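Local coordinates for flagellar motor switch protein FliG (Helicobacter pylori 26695, PDB 5WUJ) that forms part of a switch complex, proposed to lie at the base of the basal body, that interacts with chemotaxis proteins and contacts motor components determining the direction of flagellar rotation, at residues D8-S13 with A59-E64; E30-L35 with E42-I47. All blocks are in the same frame, centred on the assembly; numbering follows the deposited sequence.

Contact 1: D8-S13 with A59-E64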
loop_
_atom_site.group_PDB
_atom_site.type_symbol
_atom_site.label_atom_id
_atom_site.label_comp_id
_atom_site.label_asym_id
_atom_site.label_seq_id
_atom_site.Cartn_x
_atom_site.Cartn_y
_atom_site.Cartn_z
ATOM N N ASP B 8 0.834 -11.581 7.868
ATOM C CA ASP B 8 1.775 -12.404 7.118
ATOM C C ASP B 8 1.113 -13.565 6.394
ATOM O O ASP B 8 1.776 -14.225 5.587
ATOM C CB ASP B 8 2.867 -12.941 8.042
ATOM C CG ASP B 8 3.606 -11.837 8.755
ATOM O OD1 ASP B 8 3.742 -10.737 8.170
ATOM O OD2 ASP B 8 4.043 -12.069 9.900
ATOM N N GLU B 9 -0.163 -13.832 6.654
ATOM C CA GLU B 9 -0.873 -14.889 5.957
ATOM C C GLU B 9 -1.859 -14.346 4.931
ATOM O O GLU B 9 -2.602 -15.122 4.323
ATOM C CB GLU B 9 -1.580 -15.796 6.963
ATOM C CG GLU B 9 -0.619 -16.648 7.791
ATOM C CD GLU B 9 0.175 -17.635 6.940
ATOM O OE1 GLU B 9 1.317 -17.968 7.321
ATOM O OE2 GLU B 9 -0.342 -18.075 5.887
ATOM N N LEU B 10 -1.886 -13.033 4.726
ATOM C CA LEU B 10 -2.666 -12.470 3.632
ATOM C C LEU B 10 -2.043 -12.859 2.297
ATOM O O LEU B 10 -0.837 -12.711 2.096
ATOM C CB LEU B 10 -2.733 -10.949 3.739
ATOM C CG LEU B 10 -3.570 -10.341 4.857
ATOM C CD1 LEU B 10 -3.379 -8.839 4.817
ATOM C CD2 LEU B 10 -5.046 -10.722 4.716
ATOM N N SER B 11 -2.855 -13.368 1.386
ATOM C CA SER B 11 -2.342 -13.545 0.045
ATOM C C SER B 11 -2.114 -12.183 -0.597
ATOM O O SER B 11 -2.582 -11.138 -0.115
ATOM C CB SER B 11 -3.307 -14.370 -0.795
ATOM O OG SER B 11 -3.391 -15.678 -0.263
ATOM N N MET B 12 -1.373 -12.198 -1.702
ATOM C CA MET B 12 -1.135 -10.962 -2.433
ATOM C C MET B 12 -2.451 -10.377 -2.952
ATOM O O MET B 12 -2.643 -9.155 -2.968
ATOM C CB MET B 12 -0.138 -11.229 -3.564
ATOM C CG MET B 12 0.167 -10.026 -4.430
ATOM S SD MET B 12 0.729 -8.594 -3.465
ATOM C CE MET B 12 2.433 -9.017 -3.143
ATOM N N SER B 13 -3.385 -11.250 -3.334
ATOM C CA SER B 13 -4.701 -10.809 -3.781
ATOM C C SER B 13 -5.490 -10.165 -2.645
ATOM O O SER B 13 -6.213 -9.185 -2.859
ATOM C CB SER B 13 -5.464 -12.004 -4.382
ATOM O OG SER B 13 -6.865 -11.907 -4.201
ATOM N N ALA B 59 -2.732 -0.149 6.998
ATOM C CA ALA B 59 -1.590 0.756 6.934
ATOM C C ALA B 59 -0.309 0.001 6.626
ATOM O O ALA B 59 0.553 0.499 5.895
ATOM C CB ALA B 59 -1.444 1.516 8.260
ATOM N N ALA B 60 -0.146 -1.182 7.221
ATOM C CA ALA B 60 1.007 -2.019 6.914
ATOM C C ALA B 60 0.995 -2.464 5.450
ATOM O O ALA B 60 2.056 -2.568 4.818
ATOM C CB ALA B 60 1.026 -3.228 7.849
ATOM N N VAL B 61 -0.196 -2.725 4.895
ATOM C CA VAL B 61 -0.306 -3.069 3.475
ATOM C C VAL B 61 0.090 -1.883 2.604
ATOM O O VAL B 61 0.842 -2.033 1.631
ATOM C CB VAL B 61 -1.729 -3.569 3.141
ATOM C CG1 VAL B 61 -1.955 -3.673 1.595
ATOM C CG2 VAL B 61 -1.962 -4.934 3.760
ATOM N N LEU B 62 -0.406 -0.685 2.933
ATOM C CA LEU B 62 -0.031 0.498 2.161
ATOM C C LEU B 62 1.472 0.728 2.197
ATOM O O LEU B 62 2.083 1.081 1.181
ATOM C CB LEU B 62 -0.749 1.733 2.699
ATOM C CG LEU B 62 -2.237 1.788 2.472
ATOM C CD1 LEU B 62 -2.758 3.182 2.833
ATOM C CD2 LEU B 62 -2.569 1.391 1.033
ATOM N N GLU B 63 2.085 0.543 3.365
ATOM C CA GLU B 63 3.530 0.725 3.457
ATOM C C GLU B 63 4.256 -0.265 2.560
ATOM O O GLU B 63 5.290 0.061 1.960
ATOM C CB GLU B 63 3.998 0.564 4.901
ATOM C CG GLU B 63 3.702 1.749 5.794
ATOM C CD GLU B 63 4.558 1.736 7.050
ATOM O OE1 GLU B 63 5.232 0.703 7.292
ATOM O OE2 GLU B 63 4.565 2.754 7.781
ATOM N N GLU B 64 3.739 -1.490 2.482
ATOM C CA GLU B 64 4.340 -2.485 1.604
ATOM C C GLU B 64 4.253 -2.037 0.148
ATOM O O GLU B 64 5.240 -2.104 -0.595
ATOM C CB GLU B 64 3.648 -3.829 1.819
ATOM C CG GLU B 64 4.235 -4.995 1.064
ATOM C CD GLU B 64 3.583 -6.318 1.461
ATOM O OE1 GLU B 64 3.542 -7.234 0.613
ATOM O OE2 GLU B 64 3.106 -6.441 2.615
#
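The carboxylate of Glu-64 is the flat group here, and the methyl of Met-12 comes up to one of its oxygens. Met-12 CE lies 4.3 Å from Glu-64 OE1, roughly in continuation of the CD–OE1 bond and tilted somewhat out of the carboxylate plane. This is a loose van der Waals touch of a methyl on a carboxylate oxygen; the polar partner of OE1 is Lys-15, which forms a salt bridge with it. The two side chains reach each other differently. Glu-64 is stretched out, with both CG and CD in anti positions (chi1 -175°, chi2 174°), whereas Met-12 leaves its backbone extended and then bends at both of the next torsions, bringing its methyl to the glutamate; it also rests on Phe-65.

Beside this pair, Leu-10 meets Val-61 by the methyl ends alone, CD1 to CG2 at 4.3 Å, while their CA atoms stand 9.7 Å apart. A long leucine suits a loop position that must reach across to a helix, and a compact beta-branched valine suits the helix face that receives it. Both belong to the all-helical FliG N-terminal domain, where the loop after helix 2-8 leads into helix 12-23 and faces helix 55-71. Ile-18 touches Leu-10 and Val-61 alike, and Ile-57 also packs on Leu-10.

Ser-11 is the N-cap of helix 12-23. Its own side chain makes no capping bond, but its backbone N is bonded to Glu-14 OE1, one half of a capping box. The next amide, Met-12 N, instead donates to an acidic side chain of the other protein chain, while Leu-62 packs on an aromatic residue of that same partner.

Contact 2: E30-L35 with E42-I47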
loop_
_atom_site.group_PDB
_atom_site.type_symbol
_atom_site.label_atom_id
_atom_site.label_comp_id
_atom_site.label_asym_id
_atom_site.label_seq_id
_atom_site.Cartn_x
_atom_site.Cartn_y
_atom_site.Cartn_z
ATOM N N GLU B 30 -11.600 2.381 -11.315
ATOM C CA GLU B 30 -10.679 2.636 -12.423
ATOM C C GLU B 30 -9.733 1.461 -12.647
ATOM O O GLU B 30 -9.385 1.154 -13.796
ATOM C CB GLU B 30 -9.880 3.916 -12.182
ATOM C CG GLU B 30 -10.729 5.085 -11.727
ATOM C CD GLU B 30 -10.488 6.338 -12.530
ATOM O OE1 GLU B 30 -10.965 7.411 -12.102
ATOM O OE2 GLU B 30 -9.822 6.249 -13.585
ATOM N N ILE B 31 -9.295 0.796 -11.566
ATOM C CA ILE B 31 -8.434 -0.376 -11.716
ATOM C C ILE B 31 -9.230 -1.544 -12.283
ATOM O O ILE B 31 -8.799 -2.205 -13.241
ATOM C CB ILE B 31 -7.792 -0.766 -10.374
ATOM C CG1 ILE B 31 -6.788 0.286 -9.883
ATOM C CG2 ILE B 31 -7.064 -2.091 -10.531
ATOM C CD1 ILE B 31 -5.860 0.799 -10.941
ATOM N N LEU B 32 -10.408 -1.808 -11.697
ATOM C CA LEU B 32 -11.198 -2.973 -12.096
ATOM C C LEU B 32 -11.554 -2.934 -13.575
ATOM O O LEU B 32 -11.592 -3.985 -14.228
ATOM C CB LEU B 32 -12.476 -3.072 -11.269
ATOM C CG LEU B 32 -12.384 -3.225 -9.752
ATOM C CD1 LEU B 32 -13.784 -3.401 -9.166
ATOM C CD2 LEU B 32 -11.490 -4.383 -9.330
ATOM N N ARG B 33 -11.791 -1.741 -14.131
ATOM C CA ARG B 33 -12.149 -1.624 -15.542
ATOM C C ARG B 33 -11.010 -2.017 -16.480
ATOM O O ARG B 33 -11.252 -2.165 -17.681
ATOM C CB ARG B 33 -12.630 -0.192 -15.851
ATOM C CG ARG B 33 -14.005 0.152 -15.235
ATOM C CD ARG B 33 -14.634 1.442 -15.784
ATOM N NE ARG B 33 -13.972 2.649 -15.292
ATOM C CZ ARG B 33 -14.268 3.268 -14.147
ATOM N NH1 ARG B 33 -15.222 2.797 -13.349
ATOM N NH2 ARG B 33 -13.598 4.360 -13.793
ATOM N N HIS B 34 -9.786 -2.185 -15.976
ATOM C CA HIS B 34 -8.663 -2.634 -16.786
ATOM C C HIS B 34 -8.241 -4.065 -16.479
ATOM O O HIS B 34 -7.262 -4.544 -17.063
ATOM C CB HIS B 34 -7.466 -1.689 -16.607
ATOM C CG HIS B 34 -7.673 -0.342 -17.224
ATOM N ND1 HIS B 34 -8.177 0.732 -16.520
ATOM C CD2 HIS B 34 -7.469 0.103 -18.486
ATOM C CE1 HIS B 34 -8.266 1.778 -17.319
ATOM N NE2 HIS B 34 -7.838 1.426 -18.518
ATOM N N LEU B 35 -8.945 -4.760 -15.589
ATOM C CA LEU B 35 -8.652 -6.151 -15.284
ATOM C C LEU B 35 -9.555 -7.078 -16.089
ATOM O O LEU B 35 -10.624 -6.688 -16.566
ATOM C CB LEU B 35 -8.820 -6.435 -13.789
ATOM C CG LEU B 35 -7.731 -5.833 -12.894
ATOM C CD1 LEU B 35 -8.084 -6.031 -11.427
ATOM C CD2 LEU B 35 -6.362 -6.428 -13.220
ATOM N N GLU B 42 -11.942 -12.434 -8.388
ATOM C CA GLU B 42 -11.165 -12.713 -7.184
ATOM C C GLU B 42 -11.015 -11.465 -6.320
ATOM O O GLU B 42 -11.186 -11.526 -5.098
ATOM C CB GLU B 42 -9.793 -13.277 -7.563
ATOM C CG GLU B 42 -8.941 -13.696 -6.369
ATOM C CD GLU B 42 -9.511 -14.896 -5.633
ATOM O OE1 GLU B 42 -9.226 -15.037 -4.424
ATOM O OE2 GLU B 42 -10.244 -15.697 -6.259
ATOM N N ILE B 43 -10.731 -10.316 -6.937
ATOM C CA ILE B 43 -10.475 -9.116 -6.149
ATOM C C ILE B 43 -11.769 -8.594 -5.532
ATOM O O ILE B 43 -11.808 -8.240 -4.345
ATOM C CB ILE B 43 -9.766 -8.064 -7.023
ATOM C CG1 ILE B 43 -8.312 -8.480 -7.226
ATOM C CG2 ILE B 43 -9.823 -6.688 -6.371
ATOM C CD1 ILE B 43 -7.484 -7.477 -8.004
ATOM N N SER B 44 -12.853 -8.567 -6.318
ATOM C CA SER B 44 -14.170 -8.188 -5.806
ATOM C C SER B 44 -14.570 -9.045 -4.616
ATOM O O SER B 44 -15.150 -8.544 -3.642
ATOM C CB SER B 44 -15.225 -8.329 -6.909
ATOM O OG SER B 44 -14.975 -7.416 -7.959
ATOM N N LYS B 45 -14.288 -10.345 -4.693
ATOM C CA LYS B 45 -14.636 -11.247 -3.603
ATOM C C LYS B 45 -13.924 -10.854 -2.314
ATOM O O LYS B 45 -14.525 -10.877 -1.234
ATOM C CB LYS B 45 -14.295 -12.682 -3.996
ATOM C CG LYS B 45 -14.635 -13.725 -2.955
ATOM C CD LYS B 45 -14.382 -15.129 -3.496
ATOM C CE LYS B 45 -13.446 -15.915 -2.590
ATOM N NZ LYS B 45 -12.030 -15.845 -3.042
ATOM N N GLN B 46 -12.644 -10.485 -2.409
ATOM C CA GLN B 46 -11.889 -10.142 -1.210
ATOM C C GLN B 46 -12.249 -8.757 -0.674
ATOM O O GLN B 46 -12.186 -8.530 0.538
ATOM C CB GLN B 46 -10.390 -10.237 -1.502
ATOM C CG GLN B 46 -9.926 -11.610 -1.971
ATOM C CD GLN B 46 -10.201 -12.716 -0.954
ATOM O OE1 GLN B 46 -10.405 -12.454 0.241
ATOM N NE2 GLN B 46 -10.196 -13.962 -1.423
ATOM N N ILE B 47 -12.628 -7.826 -1.551
ATOM C CA ILE B 47 -13.113 -6.523 -1.099
ATOM C C ILE B 47 -14.332 -6.701 -0.208
ATOM O O ILE B 47 -14.427 -6.107 0.873
ATOM C CB ILE B 47 -13.438 -5.625 -2.304
ATOM C CG1 ILE B 47 -12.153 -5.166 -3.000
ATOM C CG2 ILE B 47 -14.353 -4.462 -1.883
ATOM C CD1 ILE B 47 -12.425 -4.419 -4.314
#
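An apolar contact joins two successive helices, 25-32 and 37-50, at the periphery of the domain, with Ile-43 packed against two leucines. Its two branches divide the work. CG2 meets Leu-32 CD2 at 4.1 Å, and CD1 at the end of the longer branch reaches Leu-35 CD1 at 3.8 Å, these two side chains crossing at about a right angle. Chi1 (-74°), with CG2 anti to the backbone N and CG1 beside it, aims the short branch at Leu-32 and the long one at Leu-35. A beta-branched residue with one long arm thus serves two partners, and Ile-43, which is buried, also packs on Ile-16 and Leu-20 of helix 12-23.

Both leucines are brought to the same neighbour by a type I beta turn from Leu-32 to Leu-35, closed by Leu-35 N to Leu-32 O. In this helical domain the turn begins the short link to helix 37-50. His-34 helps fix its shape: ND1 donates to Glu-30 O over 3.0 Å, the oxygen lying in the ring plane and the donor nearly on the C=O line (171°), which holds the imidazole's rotation.

At the margin Leu-32 CD1 approaches Ser-44 OG at 4.4 Å. A small serine leaves room for the leucine there and bonds to Ile-40 O within its own helix. Farther round that helix, Glu-42 OE1 takes a salt bridge from Lys-45 NZ (3.2 Å) and a weak hydrogen bond from Gln-46 NE2, the donors being consecutive residues about one helical turn on from Glu-42.

In the fold
The contacts share no helix. Contact 1 sets the start of helix 12-23 and its preceding loop against helix 55-71, its centre about 6 Å from the centre of the chain, and two of its four touching residues are buried. Contact 2 joins helices 25-32 and 37-50 peripherally, its centre about 16 Å from that of the chain, with Ile-43 alone of four buried. Both rest on aliphatic methyl groups, but contact 2 buries about twice the surface, whereas contact 1 adds a methionine methyl beside a salt-bridged glutamate. Helix 12-23 ties them together: Ser-13 packs on Glu-42 and Gln-46. The other protein chain borders both, consistent with the domain's role in anchoring to FliF.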